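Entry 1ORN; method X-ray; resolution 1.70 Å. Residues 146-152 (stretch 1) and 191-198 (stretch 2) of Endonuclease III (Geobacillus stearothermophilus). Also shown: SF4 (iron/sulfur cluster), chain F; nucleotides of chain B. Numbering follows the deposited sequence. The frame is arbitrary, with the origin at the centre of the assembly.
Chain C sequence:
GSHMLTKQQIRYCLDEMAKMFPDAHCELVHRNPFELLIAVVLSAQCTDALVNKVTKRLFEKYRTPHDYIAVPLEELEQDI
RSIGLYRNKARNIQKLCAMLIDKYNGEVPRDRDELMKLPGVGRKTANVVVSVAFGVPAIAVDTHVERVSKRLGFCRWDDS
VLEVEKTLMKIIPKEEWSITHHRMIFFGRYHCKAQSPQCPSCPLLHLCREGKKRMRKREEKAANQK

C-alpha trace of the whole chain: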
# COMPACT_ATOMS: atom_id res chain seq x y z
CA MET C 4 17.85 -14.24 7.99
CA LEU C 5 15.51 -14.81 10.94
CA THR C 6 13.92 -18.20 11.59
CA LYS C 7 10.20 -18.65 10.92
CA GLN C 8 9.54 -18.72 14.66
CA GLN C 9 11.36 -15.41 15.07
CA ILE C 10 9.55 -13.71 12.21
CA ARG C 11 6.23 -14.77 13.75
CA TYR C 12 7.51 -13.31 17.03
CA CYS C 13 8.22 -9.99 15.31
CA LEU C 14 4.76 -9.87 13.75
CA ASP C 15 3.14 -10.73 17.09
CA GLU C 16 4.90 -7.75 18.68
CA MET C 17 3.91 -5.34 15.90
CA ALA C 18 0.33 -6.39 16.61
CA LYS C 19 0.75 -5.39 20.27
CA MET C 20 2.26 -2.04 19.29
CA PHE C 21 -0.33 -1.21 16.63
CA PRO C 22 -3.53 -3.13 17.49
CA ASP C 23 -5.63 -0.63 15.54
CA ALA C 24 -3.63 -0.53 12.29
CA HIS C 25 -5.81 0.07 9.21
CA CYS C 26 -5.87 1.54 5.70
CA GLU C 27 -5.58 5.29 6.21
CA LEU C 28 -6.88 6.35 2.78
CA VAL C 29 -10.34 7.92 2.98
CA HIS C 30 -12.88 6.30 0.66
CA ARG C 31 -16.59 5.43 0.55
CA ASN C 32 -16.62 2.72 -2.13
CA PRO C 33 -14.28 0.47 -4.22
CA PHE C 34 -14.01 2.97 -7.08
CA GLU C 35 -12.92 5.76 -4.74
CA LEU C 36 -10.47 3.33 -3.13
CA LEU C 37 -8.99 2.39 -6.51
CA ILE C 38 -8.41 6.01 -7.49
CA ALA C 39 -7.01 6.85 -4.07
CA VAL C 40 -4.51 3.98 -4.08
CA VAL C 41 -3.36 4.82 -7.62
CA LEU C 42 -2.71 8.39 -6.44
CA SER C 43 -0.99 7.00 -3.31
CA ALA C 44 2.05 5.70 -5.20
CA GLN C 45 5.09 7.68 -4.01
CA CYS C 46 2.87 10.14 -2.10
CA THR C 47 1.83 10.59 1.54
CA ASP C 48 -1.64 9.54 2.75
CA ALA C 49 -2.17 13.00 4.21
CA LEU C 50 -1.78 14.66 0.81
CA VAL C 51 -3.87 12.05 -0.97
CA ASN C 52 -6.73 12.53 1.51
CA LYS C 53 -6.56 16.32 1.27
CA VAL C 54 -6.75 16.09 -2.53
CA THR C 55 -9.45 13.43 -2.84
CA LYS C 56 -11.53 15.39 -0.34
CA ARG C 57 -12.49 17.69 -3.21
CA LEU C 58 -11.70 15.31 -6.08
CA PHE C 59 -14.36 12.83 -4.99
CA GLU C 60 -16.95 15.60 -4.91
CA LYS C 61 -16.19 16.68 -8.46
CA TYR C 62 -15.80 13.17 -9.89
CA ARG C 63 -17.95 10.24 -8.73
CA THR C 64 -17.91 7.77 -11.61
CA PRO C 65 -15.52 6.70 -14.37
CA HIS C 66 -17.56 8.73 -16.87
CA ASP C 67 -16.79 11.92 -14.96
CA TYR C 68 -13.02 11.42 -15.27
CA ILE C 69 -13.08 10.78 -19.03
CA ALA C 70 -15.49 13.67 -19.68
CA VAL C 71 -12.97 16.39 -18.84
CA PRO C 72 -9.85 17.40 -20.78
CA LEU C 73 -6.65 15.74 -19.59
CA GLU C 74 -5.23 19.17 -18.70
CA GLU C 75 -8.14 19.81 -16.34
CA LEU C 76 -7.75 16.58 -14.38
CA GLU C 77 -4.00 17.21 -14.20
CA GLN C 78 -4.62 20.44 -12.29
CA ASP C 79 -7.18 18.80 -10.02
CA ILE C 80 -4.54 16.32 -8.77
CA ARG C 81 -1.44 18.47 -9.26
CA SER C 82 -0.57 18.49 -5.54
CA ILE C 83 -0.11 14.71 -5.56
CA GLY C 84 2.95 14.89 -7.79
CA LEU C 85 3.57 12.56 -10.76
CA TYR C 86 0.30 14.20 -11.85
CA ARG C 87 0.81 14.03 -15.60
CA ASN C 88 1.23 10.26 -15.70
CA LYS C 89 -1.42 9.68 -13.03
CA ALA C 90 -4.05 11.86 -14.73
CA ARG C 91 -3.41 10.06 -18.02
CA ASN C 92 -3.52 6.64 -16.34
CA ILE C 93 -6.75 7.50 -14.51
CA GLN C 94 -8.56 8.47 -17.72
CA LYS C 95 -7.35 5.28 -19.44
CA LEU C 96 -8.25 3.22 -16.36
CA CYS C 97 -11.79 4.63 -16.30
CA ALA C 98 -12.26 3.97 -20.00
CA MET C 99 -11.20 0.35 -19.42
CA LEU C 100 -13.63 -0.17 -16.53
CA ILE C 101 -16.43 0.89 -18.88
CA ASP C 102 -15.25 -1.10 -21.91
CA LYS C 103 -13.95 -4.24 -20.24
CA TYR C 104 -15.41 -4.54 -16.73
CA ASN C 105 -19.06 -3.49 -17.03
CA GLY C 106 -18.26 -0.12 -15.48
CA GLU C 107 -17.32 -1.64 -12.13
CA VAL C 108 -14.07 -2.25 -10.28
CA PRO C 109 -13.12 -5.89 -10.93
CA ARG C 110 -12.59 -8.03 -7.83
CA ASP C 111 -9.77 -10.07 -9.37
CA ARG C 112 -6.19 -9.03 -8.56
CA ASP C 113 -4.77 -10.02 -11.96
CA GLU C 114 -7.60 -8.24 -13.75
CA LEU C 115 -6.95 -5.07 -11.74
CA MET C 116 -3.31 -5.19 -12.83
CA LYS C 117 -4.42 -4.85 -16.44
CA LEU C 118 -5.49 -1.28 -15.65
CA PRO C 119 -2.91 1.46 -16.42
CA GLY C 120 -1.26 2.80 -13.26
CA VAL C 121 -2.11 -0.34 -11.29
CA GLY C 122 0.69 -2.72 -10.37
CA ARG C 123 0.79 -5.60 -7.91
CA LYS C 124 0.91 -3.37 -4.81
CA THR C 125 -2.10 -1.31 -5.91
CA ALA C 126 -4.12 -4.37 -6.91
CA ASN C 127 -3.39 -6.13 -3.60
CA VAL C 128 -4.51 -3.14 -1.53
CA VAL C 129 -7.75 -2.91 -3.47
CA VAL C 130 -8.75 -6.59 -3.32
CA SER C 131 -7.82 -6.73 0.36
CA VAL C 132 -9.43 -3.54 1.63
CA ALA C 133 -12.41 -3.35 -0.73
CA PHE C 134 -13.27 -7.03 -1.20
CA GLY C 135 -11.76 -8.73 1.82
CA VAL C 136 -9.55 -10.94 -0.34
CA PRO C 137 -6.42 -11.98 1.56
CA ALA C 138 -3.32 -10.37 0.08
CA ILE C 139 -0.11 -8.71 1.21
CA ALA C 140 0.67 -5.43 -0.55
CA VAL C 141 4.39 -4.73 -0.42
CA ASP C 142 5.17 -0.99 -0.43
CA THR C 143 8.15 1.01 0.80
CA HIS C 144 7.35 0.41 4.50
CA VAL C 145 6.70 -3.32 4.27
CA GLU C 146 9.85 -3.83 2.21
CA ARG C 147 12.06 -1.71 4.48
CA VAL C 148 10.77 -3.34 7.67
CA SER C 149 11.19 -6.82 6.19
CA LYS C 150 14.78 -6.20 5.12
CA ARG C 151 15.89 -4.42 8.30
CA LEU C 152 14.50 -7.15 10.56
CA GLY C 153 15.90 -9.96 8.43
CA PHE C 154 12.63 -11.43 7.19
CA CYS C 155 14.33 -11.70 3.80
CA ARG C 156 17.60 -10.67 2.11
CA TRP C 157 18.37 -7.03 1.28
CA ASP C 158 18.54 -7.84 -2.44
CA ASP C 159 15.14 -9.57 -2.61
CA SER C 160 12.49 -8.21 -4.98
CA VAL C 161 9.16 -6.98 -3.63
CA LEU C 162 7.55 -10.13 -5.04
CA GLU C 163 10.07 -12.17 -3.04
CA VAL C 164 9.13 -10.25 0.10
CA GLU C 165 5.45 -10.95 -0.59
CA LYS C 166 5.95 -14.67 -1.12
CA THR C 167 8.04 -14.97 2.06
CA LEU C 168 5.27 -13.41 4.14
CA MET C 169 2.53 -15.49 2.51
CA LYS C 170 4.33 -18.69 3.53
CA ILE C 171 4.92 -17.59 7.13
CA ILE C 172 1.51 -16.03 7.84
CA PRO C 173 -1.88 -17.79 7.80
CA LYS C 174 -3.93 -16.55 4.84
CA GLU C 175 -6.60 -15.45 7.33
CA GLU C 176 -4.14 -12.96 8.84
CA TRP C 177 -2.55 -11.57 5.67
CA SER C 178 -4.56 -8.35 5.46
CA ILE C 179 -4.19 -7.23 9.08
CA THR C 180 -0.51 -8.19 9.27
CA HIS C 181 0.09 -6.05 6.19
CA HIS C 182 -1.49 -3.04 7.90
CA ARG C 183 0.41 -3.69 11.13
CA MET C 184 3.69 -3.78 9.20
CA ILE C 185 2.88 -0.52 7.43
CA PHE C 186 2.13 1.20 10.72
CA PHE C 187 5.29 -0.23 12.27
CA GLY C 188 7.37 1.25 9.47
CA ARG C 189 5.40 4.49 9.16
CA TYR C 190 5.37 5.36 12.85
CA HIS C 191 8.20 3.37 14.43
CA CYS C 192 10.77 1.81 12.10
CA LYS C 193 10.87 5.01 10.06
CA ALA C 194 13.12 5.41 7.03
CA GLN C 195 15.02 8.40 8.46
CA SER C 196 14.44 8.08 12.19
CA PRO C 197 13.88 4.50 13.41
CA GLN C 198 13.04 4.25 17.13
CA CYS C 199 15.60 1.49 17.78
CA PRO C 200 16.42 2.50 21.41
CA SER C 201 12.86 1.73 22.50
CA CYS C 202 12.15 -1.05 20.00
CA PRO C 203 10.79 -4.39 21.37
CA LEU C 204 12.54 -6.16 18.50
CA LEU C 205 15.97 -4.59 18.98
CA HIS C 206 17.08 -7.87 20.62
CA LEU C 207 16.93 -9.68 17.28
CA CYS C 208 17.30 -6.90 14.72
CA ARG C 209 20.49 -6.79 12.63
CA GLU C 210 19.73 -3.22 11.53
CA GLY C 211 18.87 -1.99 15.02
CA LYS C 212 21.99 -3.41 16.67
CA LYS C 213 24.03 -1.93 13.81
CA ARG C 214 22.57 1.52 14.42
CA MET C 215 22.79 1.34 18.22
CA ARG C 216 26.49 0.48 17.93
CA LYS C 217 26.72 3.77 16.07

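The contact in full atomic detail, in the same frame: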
# COMPACT_ATOMS: atom_id res chain seq x y z
N GLU C 146 8.55 -3.38 2.70
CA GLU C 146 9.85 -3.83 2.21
C GLU C 146 10.98 -3.45 3.17
O GLU C 146 11.81 -4.29 3.54
CB GLU C 146 10.15 -3.24 0.83
CG GLU C 146 11.48 -3.71 0.26
CD GLU C 146 11.83 -3.07 -1.07
OE1 GLU C 146 12.79 -3.55 -1.72
OE2 GLU C 146 11.16 -2.09 -1.48
N ARG C 147 11.02 -2.18 3.57
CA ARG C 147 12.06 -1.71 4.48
C ARG C 147 12.06 -2.47 5.81
O ARG C 147 13.11 -2.90 6.29
CB ARG C 147 11.88 -0.21 4.76
CG ARG C 147 13.01 0.38 5.61
CD ARG C 147 12.82 1.87 5.84
NE ARG C 147 11.65 2.15 6.66
CZ ARG C 147 10.52 2.68 6.21
NH1 ARG C 147 10.38 3.00 4.93
NH2 ARG C 147 9.51 2.89 7.05
N VAL C 148 10.88 -2.63 6.40
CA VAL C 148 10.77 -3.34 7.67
C VAL C 148 11.23 -4.79 7.52
O VAL C 148 11.97 -5.30 8.36
CB VAL C 148 9.32 -3.31 8.21
CG1 VAL C 148 9.16 -4.27 9.38
CG2 VAL C 148 8.98 -1.89 8.64
N SER C 149 10.82 -5.43 6.43
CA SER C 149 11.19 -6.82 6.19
C SER C 149 12.70 -7.00 6.07
O SER C 149 13.28 -7.93 6.66
CB SER C 149 10.52 -7.33 4.90
OG SER C 149 9.12 -7.47 5.08
N LYS C 150 13.34 -6.11 5.32
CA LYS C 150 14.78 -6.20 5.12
C LYS C 150 15.60 -5.81 6.34
O LYS C 150 16.64 -6.41 6.60
CB LYS C 150 15.16 -5.37 3.89
CG LYS C 150 14.62 -6.03 2.61
CD LYS C 150 14.92 -5.25 1.36
CE LYS C 150 14.53 -6.06 0.13
NZ LYS C 150 14.84 -5.34 -1.13
N ARG C 151 15.14 -4.82 7.10
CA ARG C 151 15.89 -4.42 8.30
C ARG C 151 15.86 -5.52 9.35
O ARG C 151 16.88 -5.84 9.96
CB ARG C 151 15.31 -3.14 8.88
CG ARG C 151 15.65 -1.89 8.11
CD ARG C 151 15.08 -0.67 8.80
NE ARG C 151 15.60 0.57 8.23
CZ ARG C 151 15.16 1.78 8.55
NH1 ARG C 151 14.19 1.93 9.45
NH2 ARG C 151 15.69 2.85 7.98
N LEU C 152 14.68 -6.10 9.56
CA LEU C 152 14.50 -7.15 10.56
C LEU C 152 15.13 -8.49 10.16
O LEU C 152 15.42 -9.33 11.02
CB LEU C 152 13.01 -7.34 10.84
CG LEU C 152 12.46 -7.11 12.25
CD1 LEU C 152 13.43 -6.34 13.13
CD2 LEU C 152 11.13 -6.38 12.11
N HIS C 191 7.15 3.84 13.53
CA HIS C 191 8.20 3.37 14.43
C HIS C 191 9.53 3.13 13.73
O HIS C 191 10.51 3.83 13.99
CB HIS C 191 7.74 2.08 15.11
CG HIS C 191 8.62 1.63 16.23
ND1 HIS C 191 8.75 2.35 17.40
CD2 HIS C 191 9.40 0.54 16.37
CE1 HIS C 191 9.58 1.71 18.22
NE2 HIS C 191 9.99 0.61 17.61
N CYS C 192 9.56 2.14 12.85
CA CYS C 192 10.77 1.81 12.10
C CYS C 192 10.85 2.72 10.88
O CYS C 192 10.93 2.26 9.73
CB CYS C 192 10.73 0.34 11.67
SG CYS C 192 12.29 -0.30 11.03
N LYS C 193 10.83 4.02 11.13
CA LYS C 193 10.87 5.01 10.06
C LYS C 193 12.13 4.96 9.21
O LYS C 193 13.19 4.54 9.66
CB LYS C 193 10.68 6.41 10.65
CG LYS C 193 9.40 6.55 11.47
CD LYS C 193 9.23 7.96 12.01
N ALA C 194 12.00 5.41 7.96
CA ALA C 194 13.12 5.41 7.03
C ALA C 194 14.28 6.27 7.55
O ALA C 194 15.43 5.82 7.57
CB ALA C 194 12.67 5.91 5.66
N GLN C 195 13.98 7.50 7.96
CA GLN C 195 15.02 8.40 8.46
C GLN C 195 15.28 8.32 9.96
O GLN C 195 16.43 8.41 10.39
CB GLN C 195 14.68 9.85 8.08
CG GLN C 195 14.79 10.13 6.59
N SER C 196 14.23 8.15 10.75
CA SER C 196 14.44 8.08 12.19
C SER C 196 13.86 6.87 12.91
O SER C 196 12.88 7.01 13.65
N PRO C 197 14.43 5.67 12.72
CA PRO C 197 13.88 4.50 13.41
C PRO C 197 14.04 4.62 14.92
O PRO C 197 15.05 5.12 15.41
CB PRO C 197 14.67 3.34 12.81
CG PRO C 197 15.98 3.97 12.46
CD PRO C 197 15.57 5.29 11.87
N GLN C 198 13.03 4.18 15.67
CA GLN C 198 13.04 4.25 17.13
C GLN C 198 13.68 3.02 17.77
O GLN C 198 13.11 2.42 18.68
CB GLN C 198 11.62 4.43 17.65
FE1 SF4 F . 13.29 -1.80 15.66
FE2 SF4 F . 13.41 -0.98 13.03
FE3 SF4 F . 15.28 -0.27 14.82
FE4 SF4 F . 15.07 -2.84 13.98
S1 SF4 F . 15.72 -1.05 12.70
S2 SF4 F . 15.51 -2.11 16.01
S3 SF4 F . 12.87 -2.96 13.67
S4 SF4 F . 13.17 0.38 14.88
P DA B 6 9.60 6.28 3.03
OP1 DA B 6 9.36 5.55 4.30
OP2 DA B 6 10.17 5.56 1.86
O5' DA B 6 8.24 6.98 2.60
C5' DA B 6 7.52 7.79 3.54
C4' DA B 6 6.33 8.44 2.88
O4' DA B 6 6.76 9.44 1.92
C3' DA B 6 5.39 7.50 2.13
O3' DA B 6 4.04 7.92 2.36
C2' DA B 6 5.74 7.76 0.67
C1' DA B 6 6.08 9.24 0.70
N9 DA B 6 6.97 9.70 -0.37
C8 DA B 6 8.06 9.06 -0.90
N7 DA B 6 8.68 9.75 -1.83
C5 DA B 6 7.94 10.92 -1.92
C6 DA B 6 8.08 12.07 -2.72
N6 DA B 6 9.06 12.24 -3.62
N1 DA B 6 7.17 13.05 -2.57
C2 DA B 6 6.19 12.89 -1.68
N3 DA B 6 5.95 11.86 -0.87
C4 DA B 6 6.87 10.90 -1.04
P DC B 5 16.18 8.24 2.26
OP1 DC B 5 16.73 7.33 3.29
OP2 DC B 5 16.56 8.06 0.84
O5' DC B 5 14.59 8.23 2.38
C5' DC B 5 13.98 8.62 3.60
C4' DC B 5 12.50 8.89 3.40
O4' DC B 5 12.28 10.15 2.72
C3' DC B 5 11.70 7.83 2.64
O3' DC B 5 10.53 7.54 3.40
C2' DC B 5 11.33 8.53 1.33
C1' DC B 5 11.26 9.99 1.75
N1 DC B 5 11.51 10.98 0.67
C2 DC B 5 10.62 12.05 0.51
O2 DC B 5 9.65 12.15 1.28
N3 DC B 5 10.84 12.95 -0.47
C4 DC B 5 11.89 12.81 -1.28
N4 DC B 5 12.06 13.71 -2.26
C5 DC B 5 12.81 11.73 -1.14
C6 DC B 5 12.59 10.85 -0.15

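A loop without regular secondary structure often leaves some carbonyls without a backbone partner, and arginines from a neighbouring helix can supply donors. Endonuclease III offers a compact example: H191 O is met within the loop, by Q198 N (3.0 Å), while C192 O, K193 O and A194 O are met by arginines. Residues 146-152 are helical; the helix bonds along its own backbone, for example R151 N to R147 O (2.9 Å), and it meets the 191-198 loop through its side chains. The backbones stay well apart, V148 CA lying 6.8 Å from C192 CA, and R147 and R151, one turn apart, both direct CA-to-CB toward the loop to span the gap.

R147 grips C192 O with two donors, NE at 3.2 Å and NH2 at 3.1 Å, so that the carbonyl lies at the guanidinium edge. A194 N sits over one face of the same group, 3.5 Å from R147 NE. The remaining nitrogen, R147 NH1, reaches OP1 of DA6 in chain B at 2.8 Å, a weak hydrogen bond by its angle, yet one that sets positive charge against a phosphate.

R151 is nearly extended beyond CB, and its guanidinium serves the next two carbonyls: NH1 donates to K193 O at 2.8 Å and NH2 to A194 O at 3.0 Å. Three successive loop carbonyls are thereby satisfied by two arginines. Proximity alone is not sufficient, since R151 NH1 is also 3.3 Å from C192 O but at a poor angle for bonding. R151 NH1 makes its second hydrogen bond to C192 SG, also at 3.3 Å. C192 SG binds FE2 of the iron/sulfur cluster at 2.4 Å, and a thiolate ligand retains enough electron density to accept a hydrogen bond.

Apolar packing is modest: V148 CG2 meets C192 CB at 4.1 Å. Away from the loop, K150 NZ forms a salt bridge with E146 OE1 (2.8 Å) along the helix.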